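Local atomic coordinates of trichothecene 3-O-acetyltransferase (Gibberella zeae, PDB entry 2RKV), a protein that catalyses the 3-O-acetylation of trichothecene mycotoxins, probably including deoxynivalenol and T-2 toxin, with acetyl-CoA as the likely acetyl donor. Residues R48-E51 / V56-Q59; S73-F78 / K134-L139; A232-S237 / E432-L437; A267-S272 / F423-S428. All coordinates share one frame; numbering follows the deposited sequence.

Interaction 1: residues R48-E51 / V56-Q59; sequences RFSE and VAGQ
Phe49, close to the C-terminal end of helix 35-52, presents one face of its ring to both methyls of Val56, a residue of the short 3-10 segment that follows. The two methyls sit on the same side of the ring but not over the same part of it. CG2 stands above the centre, 4.2 Å from the ring plane of Phe49, whereas CG1 leans toward the far end, with Val56 CG1 3.8 Å from Phe49 CZ. CG1 makes a CH-pi contact, 27° off the ring normal. With its CG anti to the backbone N (chi1 -168°), the Phe49 ring also runs in among Val167, Leu170, Leu171 and Ala174 of helix 161-176. It is therefore held between a helix and the returning chain.

One residue on, Ser50 meets the segment with its CA and OG. Val56 CG2 comes to 4.1 Å from Ser50 CA, and Ala57 CB lies 4.0 Å from Ser50 OG. The hydroxyl is hydrogen-bonded to Leu46 O, one turn back in its own helix, and toward Ala57 it offers only van der Waals contact.

Together these contacts fold the chain back onto helix 35-52 before strand 59-63 begins, a helix-turn-strand connection of the N-terminal acyltransferase domain. No hydrogen bond crosses between 48-51 and 56-59, so their association rests on dispersion, CH-pi attraction and burial of apolar surface.

Interaction 2: residues S73-F78 / K134-L139; sequences SFIVPF and KPVILL
The ring of Phe78 meets the pyrrolidine of Pro135 obliquely, neither squarely over a face nor squarely at an edge. The touching atoms are few: CE1 of Phe78 approaches CG of Pro135 to 3.7 Å and CB of Pro135 to 4.1 Å. With CG anti to the backbone N (chi1 180°), the Phe78 side chain extends to Pro135 and brings its CE1 corner against it. Around the same ring, Gln59, Arg83 and Pro133 supply further neighbours.

A second, wholly aliphatic contact lies at the other end of the interface. Here Val136 CG2 sits in the fork of the Ile75 side chain, 3.8 Å from Ile75 CG2 and 4.1 Å from Ile75 CG1, and the two side chains cross at about a right angle. Ile75 belongs to strand 72-76, the middle strand of a small three-stranded antiparallel sheet, while Val136 immediately precedes strand 137-144 of the larger mixed sheet in the N-terminal acyltransferase domain. The contact thus joins one sheet to the entrance of another, and no hydrogen bond passes between the two segments.

Val136 also marks a bend: its helical backbone angles (phi -60°, psi -48°) interrupt two extended neighbours and turn the chain into the strand. Beside this bend the carbonyl of Pro135 is hydrogen-bonded to the Tyr20 hydroxyl, and Val136 packs additionally on Met159.

Interaction 3: residues A232-S237 / E432-L437; sequences AFFTFS and EDMDRL
The Met-aromatic contact is made by Met434 of helix 431-439, whose sulfur lies beside the ring of Phe234 on strand 229-236. It sits at the ring edge and in its plane, 86° off the ring normal, with Met434 SD 3.9 Å from Phe234 CZ and 4.1 Å from Phe234 CE1. The methionine CG is anti to the backbone N (chi1 -173°), and bends at the next two torsions bring sulfur and terminal methyl round to the strand.

Apolar contacts extend the interface to either side of the sulfur. The Met434 methyl reaches Ala232, its CE 4.1 Å from Ala232 CB, while Leu437, one helical turn on, sends CD2 obliquely to 4.5 Å from Phe234 CZ. Ala232 and Phe234, two residues apart on the strand, turn their side chains to the same side, where the axes of 232-236 and 432-437 run at 25° to each other; Trp443 meets the Phe234 ring edge-to-face.

Charged interactions belong to the helix's other sides. Glu432 OE2 receives Arg436 NH1 on its anti lone pair in a 3.2 Å salt bridge, and Asp433 is paired with Arg277 and Arg280.

The partly positive hydrogens at the phenyl rim probably favour the sulfur at this edge. With no hydrogen bond between strand and helix segments, their cohesion is apolar and weakly polar, and the ionic pairs lie outside the interface.

Interaction 4: residues A267-S272 / F423-S428; sequences AFIWKS and FCAALS
Helix 261-277 passes over the inner strand 423-430 with Ile269 CA 9.4 Å from Leu427 CA, a separation that side chains alone bridge. Ile269 does so with the end of its longer branch: CD1 lies 4.2 Å from Ala425 CB and 4.5 Å from Leu427 CD1. Its CG1 is anti to the carbonyl carbon (chi1 -70°) and the chain then runs extended, carrying the methyl down to the sheet. Ala425 and Leu427, two residues apart, turn their side chains to the same side of the strand, and Ile269 also touches Met412 and Phe414 on the adjacent strand 411-414.

This is a helix laid on the face of the large mixed sheet, in keeping with the layered alpha/beta architecture of BAHD acyltransferases. Leu437 of helix 431-439 touches both Leu427 and Ser272.

Within the helix, Phe268 O accepts two bonds from Ser272, from the backbone N at 2.9 Å and from OG at 2.8 Å. The two donors approach from opposite faces of the carbonyl plane. The hydroxyl of Ser272 also stands over the centre of the Phe268 ring, and the Phe268 ring packs edge-to-face with Tyr446.

The four contacts form two pairs on opposite sides of the chain's centre. Interactions 1 and 2, centres about 9 Å apart, are joined by probable hydrogen bonds from Gln59 N to Val76 O (2.9 Å) and Gln59 NE2 to Pro77 O (3.0 Å). Interactions 3 and 4, about 8 Å apart, share one sheet: strands 229-236 and 423-430 are antiparallel neighbours, and Phe234 N lies 2.9 Å from Ala425 O. Strand 423-430 leads directly into helix 431-439. Between interactions 2 and 3 the nearest atoms are about 17 Å apart. Interaction 4 touches neither ligand: the Ile269 side chain is about 12 Å from coenzyme A and that of Leu427 about 12 Å from T-2 toxin.

Interaction 1: residues R48-E51 / V56-Q59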
loop_
_atom_site.group_PDB
_atom_site.type_symbol
_atom_site.label_atom_id
_atom_site.label_comp_id
_atom_site.label_asym_id
_atom_site.label_seq_id
_atom_site.Cartn_x
_atom_site.Cartn_y
_atom_site.Cartn_z
ATOM N N ARG A 48 22.017 7.864 12.133
ATOM C CA ARG A 48 21.503 9.180 12.540
ATOM C C ARG A 48 20.008 9.164 12.830
ATOM O O ARG A 48 19.545 9.751 13.811
ATOM C CB ARG A 48 21.794 10.222 11.465
ATOM C CG ARG A 48 23.226 10.677 11.472
ATOM C CD ARG A 48 23.344 12.007 10.763
ATOM N NE ARG A 48 23.391 11.781 9.334
ATOM C CZ ARG A 48 24.514 11.653 8.643
ATOM N NH1 ARG A 48 24.459 11.444 7.338
ATOM N NH2 ARG A 48 25.687 11.739 9.259
ATOM N N PHE A 49 19.258 8.484 11.970
ATOM C CA PHE A 49 17.813 8.403 12.123
ATOM C C PHE A 49 17.466 7.686 13.434
ATOM O O PHE A 49 16.623 8.158 14.210
ATOM C CB PHE A 49 17.231 7.686 10.900
ATOM C CG PHE A 49 15.722 7.774 10.772
ATOM C CD1 PHE A 49 15.072 7.010 9.802
ATOM C CD2 PHE A 49 14.961 8.614 11.586
ATOM C CE1 PHE A 49 13.684 7.068 9.647
ATOM C CE2 PHE A 49 13.563 8.675 11.435
ATOM C CZ PHE A 49 12.936 7.906 10.452
ATOM N N SER A 50 18.140 6.563 13.686
ATOM C CA SER A 50 17.922 5.763 14.898
ATOM C C SER A 50 18.266 6.538 16.165
ATOM O O SER A 50 17.602 6.402 17.196
ATOM C CB SER A 50 18.767 4.484 14.861
ATOM O OG SER A 50 18.439 3.712 13.729
ATOM N N GLU A 51 19.308 7.358 16.082
ATOM C CA GLU A 51 19.697 8.178 17.220
ATOM C C GLU A 51 18.617 9.214 17.519
ATOM O O GLU A 51 18.263 9.429 18.684
ATOM C CB GLU A 51 21.061 8.831 16.975
ATOM C CG GLU A 51 22.198 7.822 17.010
ATOM C CD GLU A 51 23.521 8.379 16.519
ATOM O OE1 GLU A 51 23.522 9.360 15.739
ATOM O OE2 GLU A 51 24.567 7.816 16.907
ATOM N N VAL A 56 12.396 3.525 15.448
ATOM C CA VAL A 56 12.454 3.029 14.057
ATOM C C VAL A 56 13.310 1.751 13.937
ATOM O O VAL A 56 13.146 0.975 12.999
ATOM C CB VAL A 56 12.924 4.107 13.024
ATOM C CG1 VAL A 56 12.003 5.333 13.064
ATOM C CG2 VAL A 56 14.397 4.512 13.248
ATOM N N ALA A 57 14.218 1.549 14.891
ATOM C CA ALA A 57 15.071 0.355 14.929
ATOM C C ALA A 57 14.442 -0.794 15.725
ATOM O O ALA A 57 15.076 -1.830 15.937
ATOM C CB ALA A 57 16.458 0.711 15.503
ATOM N N GLY A 58 13.193 -0.609 16.152
ATOM C CA GLY A 58 12.518 -1.571 17.013
ATOM C C GLY A 58 11.850 -2.709 16.259
ATOM O O GLY A 58 12.041 -2.868 15.048
ATOM N N GLN A 59 11.053 -3.484 16.989
ATOM C CA GLN A 59 10.300 -4.609 16.432
ATOM C C GLN A 59 8.874 -4.537 16.959
ATOM O O GLN A 59 8.628 -3.957 18.025
ATOM C CB GLN A 59 10.944 -5.945 16.856
ATOM C CG GLN A 59 10.898 -6.175 18.372
ATOM C CD GLN A 59 11.512 -7.490 18.806
ATOM O OE1 GLN A 59 11.113 -8.561 18.339
ATOM N NE2 GLN A 59 12.461 -7.417 19.737
#

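Interaction 2: residues S73-F78 / K134-L139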
loop_
_atom_site.group_PDB
_atom_site.type_symbol
_atom_site.label_atom_id
_atom_site.label_comp_id
_atom_site.label_asym_id
_atom_site.label_seq_id
_atom_site.Cartn_x
_atom_site.Cartn_y
_atom_site.Cartn_z
ATOM N N SER A 73 -0.144 -5.686 20.561
ATOM C CA SER A 73 1.222 -5.516 20.061
ATOM C C SER A 73 1.775 -4.127 20.346
ATOM O O SER A 73 1.032 -3.139 20.383
ATOM C CB SER A 73 1.300 -5.812 18.562
ATOM O OG SER A 73 1.115 -7.199 18.325
ATOM N N PHE A 74 3.092 -4.090 20.526
ATOM C CA PHE A 74 3.825 -2.889 20.908
ATOM C C PHE A 74 5.088 -2.827 20.054
ATOM O O PHE A 74 5.635 -3.867 19.677
ATOM C CB PHE A 74 4.251 -2.954 22.384
ATOM C CG PHE A 74 3.101 -2.975 23.367
ATOM C CD1 PHE A 74 2.408 -4.157 23.636
ATOM C CD2 PHE A 74 2.733 -1.816 24.050
ATOM C CE1 PHE A 74 1.336 -4.173 24.554
ATOM C CE2 PHE A 74 1.667 -1.824 24.967
ATOM C CZ PHE A 74 0.970 -3.011 25.215
ATOM N N ILE A 75 5.556 -1.615 19.769
ATOM C CA ILE A 75 6.909 -1.424 19.234
ATOM C C ILE A 75 7.870 -1.381 20.419
ATOM O O ILE A 75 7.731 -0.548 21.322
ATOM C CB ILE A 75 7.041 -0.128 18.393
ATOM C CG1 ILE A 75 6.128 -0.205 17.160
ATOM C CG2 ILE A 75 8.498 0.091 17.972
ATOM C CD1 ILE A 75 5.902 1.135 16.447
ATOM N N VAL A 76 8.832 -2.292 20.411
ATOM C CA VAL A 76 9.782 -2.432 21.516
ATOM C C VAL A 76 11.200 -2.559 20.946
ATOM O O VAL A 76 11.370 -2.801 19.760
ATOM C CB VAL A 76 9.425 -3.650 22.422
ATOM C CG1 VAL A 76 8.075 -3.435 23.081
ATOM C CG2 VAL A 76 9.422 -4.959 21.623
ATOM N N PRO A 77 12.230 -2.366 21.783
ATOM C CA PRO A 77 13.589 -2.440 21.240
ATOM C C PRO A 77 13.915 -3.765 20.531
ATOM O O PRO A 77 13.331 -4.812 20.836
ATOM C CB PRO A 77 14.474 -2.228 22.473
ATOM C CG PRO A 77 13.608 -1.443 23.423
ATOM C CD PRO A 77 12.224 -2.026 23.219
ATOM N N PHE A 78 14.824 -3.686 19.567
ATOM C CA PHE A 78 15.232 -4.850 18.781
ATOM C C PHE A 78 16.737 -4.772 18.545
ATOM O O PHE A 78 17.502 -5.429 19.252
ATOM C CB PHE A 78 14.439 -4.923 17.474
ATOM C CG PHE A 78 14.798 -6.097 16.595
ATOM C CD1 PHE A 78 15.040 -5.906 15.239
ATOM C CD2 PHE A 78 14.890 -7.385 17.122
ATOM C CE1 PHE A 78 15.367 -6.979 14.409
ATOM C CE2 PHE A 78 15.224 -8.474 16.297
ATOM C CZ PHE A 78 15.457 -8.268 14.942
ATOM N N LYS A 134 9.676 -9.399 14.259
ATOM C CA LYS A 134 9.014 -8.591 13.245
ATOM C C LYS A 134 9.571 -7.166 13.305
ATOM O O LYS A 134 8.978 -6.299 13.940
ATOM C CB LYS A 134 7.495 -8.565 13.466
ATOM C CG LYS A 134 6.793 -9.911 13.322
ATOM C CD LYS A 134 5.330 -9.781 13.727
ATOM N N PRO A 135 10.716 -6.924 12.642
ATOM C CA PRO A 135 11.297 -5.580 12.654
ATOM C C PRO A 135 10.312 -4.542 12.105
ATOM O O PRO A 135 9.541 -4.836 11.184
ATOM C CB PRO A 135 12.501 -5.710 11.719
ATOM C CG PRO A 135 12.850 -7.201 11.772
ATOM C CD PRO A 135 11.519 -7.870 11.840
ATOM N N VAL A 136 10.334 -3.346 12.679
ATOM C CA VAL A 136 9.451 -2.272 12.246
ATOM C C VAL A 136 9.702 -1.934 10.771
ATOM O O VAL A 136 8.756 -1.806 9.981
ATOM C CB VAL A 136 9.627 -1.019 13.134
ATOM C CG1 VAL A 136 8.982 0.208 12.490
ATOM C CG2 VAL A 136 9.024 -1.274 14.497
ATOM N N ILE A 137 10.974 -1.781 10.418
ATOM C CA ILE A 137 11.362 -1.552 9.019
ATOM C C ILE A 137 12.582 -2.375 8.650
ATOM O O ILE A 137 13.421 -2.678 9.493
ATOM C CB ILE A 137 11.626 -0.058 8.666
ATOM C CG1 ILE A 137 12.582 0.610 9.659
ATOM C CG2 ILE A 137 10.322 0.715 8.524
ATOM C CD1 ILE A 137 13.249 1.866 9.101
ATOM N N LEU A 138 12.650 -2.775 7.381
ATOM C CA LEU A 138 13.792 -3.510 6.853
ATOM C C LEU A 138 14.155 -2.918 5.505
ATOM O O LEU A 138 13.269 -2.518 4.750
ATOM C CB LEU A 138 13.468 -4.998 6.685
ATOM C CG LEU A 138 13.238 -5.841 7.943
ATOM C CD1 LEU A 138 12.633 -7.184 7.575
ATOM C CD2 LEU A 138 14.539 -6.053 8.711
ATOM N N LEU A 139 15.453 -2.862 5.205
ATOM C CA LEU A 139 15.931 -2.244 3.959
ATOM C C LEU A 139 16.833 -3.200 3.176
ATOM O O LEU A 139 17.497 -4.051 3.758
ATOM C CB LEU A 139 16.689 -0.959 4.291
ATOM C CG LEU A 139 15.743 -0.039 5.081
ATOM C CD1 LEU A 139 16.177 0.117 6.542
ATOM C CD2 LEU A 139 15.467 1.277 4.379
#

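Interaction 3: residues A232-S237 / E432-L437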
loop_
_atom_site.group_PDB
_atom_site.type_symbol
_atom_site.label_atom_id
_atom_site.label_comp_id
_atom_site.label_asym_id
_atom_site.label_seq_id
_atom_site.Cartn_x
_atom_site.Cartn_y
_atom_site.Cartn_z
ATOM N N ALA A 232 0.361 -7.896 -12.855
ATOM C CA ALA A 232 0.884 -7.107 -13.960
ATOM C C ALA A 232 0.746 -5.616 -13.687
ATOM O O ALA A 232 -0.252 -5.174 -13.096
ATOM C CB ALA A 232 0.172 -7.456 -15.269
ATOM N N PHE A 233 1.722 -4.839 -14.135
ATOM C CA PHE A 233 1.602 -3.417 -14.165
ATOM C C PHE A 233 1.000 -3.027 -15.500
ATOM O O PHE A 233 1.302 -3.600 -16.510
ATOM C CB PHE A 233 2.957 -2.726 -14.143
ATOM C CG PHE A 233 3.676 -2.713 -12.791
ATOM C CD1 PHE A 233 5.036 -2.640 -12.750
ATOM C CD2 PHE A 233 3.002 -2.784 -11.600
ATOM C CE1 PHE A 233 5.712 -2.637 -11.581
ATOM C CE2 PHE A 233 3.681 -2.756 -10.438
ATOM C CZ PHE A 233 5.026 -2.697 -10.428
ATOM N N PHE A 234 0.189 -1.984 -15.420
ATOM C CA PHE A 234 -0.351 -1.268 -16.573
ATOM C C PHE A 234 -0.078 0.216 -16.409
ATOM O O PHE A 234 -0.293 0.729 -15.365
ATOM C CB PHE A 234 -1.873 -1.473 -16.647
ATOM C CG PHE A 234 -2.282 -2.894 -16.897
ATOM C CD1 PHE A 234 -2.517 -3.767 -15.878
ATOM C CD2 PHE A 234 -2.476 -3.336 -18.179
ATOM C CE1 PHE A 234 -2.889 -5.027 -16.137
ATOM C CE2 PHE A 234 -2.860 -4.616 -18.434
ATOM C CZ PHE A 234 -3.032 -5.465 -17.443
ATOM N N THR A 235 0.381 0.910 -17.398
ATOM C CA THR A 235 0.610 2.344 -17.305
ATOM C C THR A 235 -0.490 3.126 -18.018
ATOM O O THR A 235 -1.063 2.647 -18.932
ATOM C CB THR A 235 1.985 2.712 -17.892
ATOM O OG1 THR A 235 2.030 2.346 -19.276
ATOM C CG2 THR A 235 3.077 1.857 -17.268
ATOM N N PHE A 236 -0.718 4.279 -17.470
ATOM C CA PHE A 236 -1.664 5.226 -17.994
ATOM C C PHE A 236 -0.946 6.555 -18.153
ATOM O O PHE A 236 -0.483 7.115 -17.227
ATOM C CB PHE A 236 -2.881 5.378 -17.046
ATOM C CG PHE A 236 -3.686 4.118 -16.874
ATOM C CD1 PHE A 236 -3.290 3.131 -16.018
ATOM C CD2 PHE A 236 -4.826 3.925 -17.568
ATOM C CE1 PHE A 236 -4.004 2.011 -15.881
ATOM C CE2 PHE A 236 -5.527 2.784 -17.430
ATOM C CZ PHE A 236 -5.111 1.832 -16.590
ATOM N N SER A 237 -0.869 7.020 -19.387
ATOM C CA SER A 237 -0.157 8.257 -19.701
ATOM C C SER A 237 -0.862 9.456 -19.050
ATOM O O SER A 237 -2.037 9.350 -18.691
ATOM C CB SER A 237 -0.063 8.448 -21.221
ATOM O OG SER A 237 -1.331 8.745 -21.781
ATOM N N GLU A 432 -7.985 -15.920 -16.699
ATOM C CA GLU A 432 -8.981 -15.673 -17.740
ATOM C C GLU A 432 -9.440 -14.213 -17.782
ATOM O O GLU A 432 -9.692 -13.682 -18.857
ATOM C CB GLU A 432 -10.150 -16.663 -17.686
ATOM C CG GLU A 432 -11.002 -16.640 -16.441
ATOM C CD GLU A 432 -12.009 -17.777 -16.435
ATOM O OE1 GLU A 432 -11.867 -18.681 -15.591
ATOM O OE2 GLU A 432 -12.928 -17.775 -17.284
ATOM N N ASP A 433 -9.508 -13.578 -16.608
ATOM C CA ASP A 433 -9.757 -12.137 -16.493
ATOM C C ASP A 433 -8.597 -11.307 -17.033
ATOM O O ASP A 433 -8.801 -10.374 -17.809
ATOM C CB ASP A 433 -10.007 -11.757 -15.031
ATOM C CG ASP A 433 -11.366 -12.204 -14.527
ATOM O OD1 ASP A 433 -12.167 -12.760 -15.317
ATOM O OD2 ASP A 433 -11.632 -12.004 -13.329
ATOM N N MET A 434 -7.378 -11.640 -16.613
ATOM C CA MET A 434 -6.199 -10.921 -17.088
ATOM C C MET A 434 -6.053 -10.985 -18.609
ATOM O O MET A 434 -5.788 -9.965 -19.251
ATOM C CB MET A 434 -4.929 -11.431 -16.397
ATOM C CG MET A 434 -3.688 -10.605 -16.712
ATOM S SD MET A 434 -3.678 -9.008 -15.850
ATOM C CE MET A 434 -3.158 -9.533 -14.216
ATOM N N ASP A 435 -6.235 -12.179 -19.178
ATOM C CA ASP A 435 -6.095 -12.368 -20.626
ATOM C C ASP A 435 -7.134 -11.564 -21.398
ATOM O O ASP A 435 -6.802 -10.906 -22.388
ATOM C CB ASP A 435 -6.184 -13.853 -21.005
ATOM C CG ASP A 435 -5.006 -14.668 -20.495
ATOM O OD1 ASP A 435 -3.909 -14.100 -20.289
ATOM O OD2 ASP A 435 -5.187 -15.888 -20.297
ATOM N N ARG A 436 -8.382 -11.608 -20.934
ATOM C CA ARG A 436 -9.470 -10.862 -21.572
ATOM C C ARG A 436 -9.264 -9.354 -21.435
ATOM O O ARG A 436 -9.530 -8.594 -22.370
ATOM C CB ARG A 436 -10.824 -11.264 -20.993
ATOM C CG ARG A 436 -11.270 -12.658 -21.419
ATOM C CD ARG A 436 -12.636 -13.010 -20.865
ATOM N NE ARG A 436 -13.125 -14.258 -21.453
ATOM C CZ ARG A 436 -13.426 -15.363 -20.773
ATOM N NH1 ARG A 436 -13.328 -15.402 -19.450
ATOM N NH2 ARG A 436 -13.852 -16.437 -21.427
ATOM N N LEU A 437 -8.788 -8.928 -20.264
ATOM C CA LEU A 437 -8.529 -7.513 -20.024
ATOM C C LEU A 437 -7.490 -6.986 -21.002
ATOM O O LEU A 437 -7.683 -5.942 -21.612
ATOM C CB LEU A 437 -8.080 -7.271 -18.577
ATOM C CG LEU A 437 -8.092 -5.820 -18.090
ATOM C CD1 LEU A 437 -9.506 -5.257 -18.055
ATOM C CD2 LEU A 437 -7.441 -5.737 -16.716
#

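Interaction 4: residues A267-S272 / F423-S428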
loop_
_atom_site.group_PDB
_atom_site.type_symbol
_atom_site.label_atom_id
_atom_site.label_comp_id
_atom_site.label_asym_id
_atom_site.label_seq_id
_atom_site.Cartn_x
_atom_site.Cartn_y
_atom_site.Cartn_z
ATOM N N ALA A 267 -12.619 3.985 -10.913
ATOM C CA ALA A 267 -13.909 3.645 -11.533
ATOM C C ALA A 267 -13.726 2.873 -12.841
ATOM O O ALA A 267 -14.452 1.902 -13.110
ATOM C CB ALA A 267 -14.719 4.907 -11.780
ATOM N N PHE A 268 -12.758 3.313 -13.645
ATOM C CA PHE A 268 -12.463 2.705 -14.938
ATOM C C PHE A 268 -12.017 1.255 -14.753
ATOM O O PHE A 268 -12.379 0.368 -15.532
ATOM C CB PHE A 268 -11.386 3.530 -15.660
ATOM C CG PHE A 268 -11.002 2.993 -17.005
ATOM C CD1 PHE A 268 -11.868 3.109 -18.093
ATOM C CD2 PHE A 268 -9.760 2.381 -17.193
ATOM C CE1 PHE A 268 -11.500 2.613 -19.350
ATOM C CE2 PHE A 268 -9.382 1.886 -18.443
ATOM C CZ PHE A 268 -10.260 1.996 -19.522
ATOM N N ILE A 269 -11.241 1.014 -13.704
ATOM C CA ILE A 269 -10.783 -0.342 -13.404
ATOM C C ILE A 269 -11.935 -1.245 -12.951
ATOM O O ILE A 269 -12.046 -2.389 -13.418
ATOM C CB ILE A 269 -9.601 -0.329 -12.396
ATOM C CG1 ILE A 269 -8.354 0.235 -13.087
ATOM C CG2 ILE A 269 -9.316 -1.730 -11.885
ATOM C CD1 ILE A 269 -7.220 0.608 -12.123
ATOM N N TRP A 270 -12.796 -0.730 -12.068
ATOM C CA TRP A 270 -13.959 -1.488 -11.596
ATOM C C TRP A 270 -14.856 -1.843 -12.780
ATOM O O TRP A 270 -15.299 -2.990 -12.915
ATOM C CB TRP A 270 -14.743 -0.686 -10.555
ATOM C CG TRP A 270 -15.760 -1.478 -9.764
ATOM C CD1 TRP A 270 -15.908 -2.845 -9.713
ATOM C CD2 TRP A 270 -16.732 -0.938 -8.862
ATOM N NE1 TRP A 270 -16.928 -3.177 -8.841
ATOM C CE2 TRP A 270 -17.450 -2.025 -8.309
ATOM C CE3 TRP A 270 -17.073 0.369 -8.473
ATOM C CZ2 TRP A 270 -18.494 -1.845 -7.383
ATOM C CZ3 TRP A 270 -18.105 0.546 -7.555
ATOM C CH2 TRP A 270 -18.806 -0.556 -7.023
ATOM N N LYS A 271 -15.078 -0.863 -13.650
ATOM C CA LYS A 271 -15.916 -1.056 -14.839
ATOM C C LYS A 271 -15.299 -2.077 -15.801
ATOM O O LYS A 271 -15.993 -2.989 -16.282
ATOM C CB LYS A 271 -16.140 0.286 -15.533
ATOM C CG LYS A 271 -17.040 0.220 -16.772
ATOM C CD LYS A 271 -17.283 1.611 -17.353
ATOM C CE LYS A 271 -17.835 2.610 -16.318
ATOM N NZ LYS A 271 -19.066 2.174 -15.585
ATOM N N SER A 272 -13.995 -1.941 -16.059
ATOM C CA SER A 272 -13.279 -2.838 -16.976
ATOM C C SER A 272 -13.191 -4.274 -16.448
ATOM O O SER A 272 -13.411 -5.226 -17.205
ATOM C CB SER A 272 -11.884 -2.308 -17.310
ATOM O OG SER A 272 -11.944 -1.037 -17.936
ATOM N N PHE A 423 0.441 7.390 -14.392
ATOM C CA PHE A 423 0.028 6.421 -13.381
ATOM C C PHE A 423 0.497 5.021 -13.745
ATOM O O PHE A 423 0.594 4.663 -14.927
ATOM C CB PHE A 423 -1.493 6.389 -13.224
ATOM C CG PHE A 423 -2.031 7.339 -12.180
ATOM C CD1 PHE A 423 -1.825 8.721 -12.289
ATOM C CD2 PHE A 423 -2.792 6.859 -11.114
ATOM C CE1 PHE A 423 -2.350 9.599 -11.328
ATOM C CE2 PHE A 423 -3.319 7.734 -10.150
ATOM C CZ PHE A 423 -3.092 9.100 -10.260
ATOM N N CYS A 424 0.753 4.226 -12.715
ATOM C CA CYS A 424 1.048 2.810 -12.892
ATOM C C CYS A 424 0.167 2.018 -11.941
ATOM O O CYS A 424 0.248 2.190 -10.719
ATOM C CB CYS A 424 2.519 2.521 -12.609
ATOM S SG CYS A 424 2.941 0.759 -12.755
ATOM N N ALA A 425 -0.698 1.180 -12.502
ATOM C CA ALA A 425 -1.573 0.330 -11.698
ATOM C C ALA A 425 -1.077 -1.112 -11.680
ATOM O O ALA A 425 -0.819 -1.696 -12.740
ATOM C CB ALA A 425 -3.028 0.401 -12.214
ATOM N N ALA A 426 -0.934 -1.677 -10.481
ATOM C CA ALA A 426 -0.650 -3.111 -10.329
ATOM C C ALA A 426 -1.948 -3.883 -10.109
ATOM O O ALA A 426 -2.676 -3.622 -9.154
ATOM C CB ALA A 426 0.314 -3.348 -9.171
ATOM N N LEU A 427 -2.238 -4.816 -11.013
ATOM C CA LEU A 427 -3.464 -5.623 -10.931
ATOM C C LEU A 427 -3.136 -7.091 -10.741
ATOM O O LEU A 427 -2.255 -7.616 -11.430
ATOM C CB LEU A 427 -4.294 -5.468 -12.213
ATOM C CG LEU A 427 -5.235 -4.260 -12.299
ATOM C CD1 LEU A 427 -4.509 -2.921 -12.238
ATOM C CD2 LEU A 427 -6.047 -4.352 -13.570
ATOM N N SER A 428 -3.817 -7.731 -9.794
ATOM C CA SER A 428 -3.755 -9.187 -9.649
ATOM C C SER A 428 -5.119 -9.763 -9.994
ATOM O O SER A 428 -6.134 -9.402 -9.392
ATOM C CB SER A 428 -3.321 -9.608 -8.240
ATOM O OG SER A 428 -3.093 -11.015 -8.184
#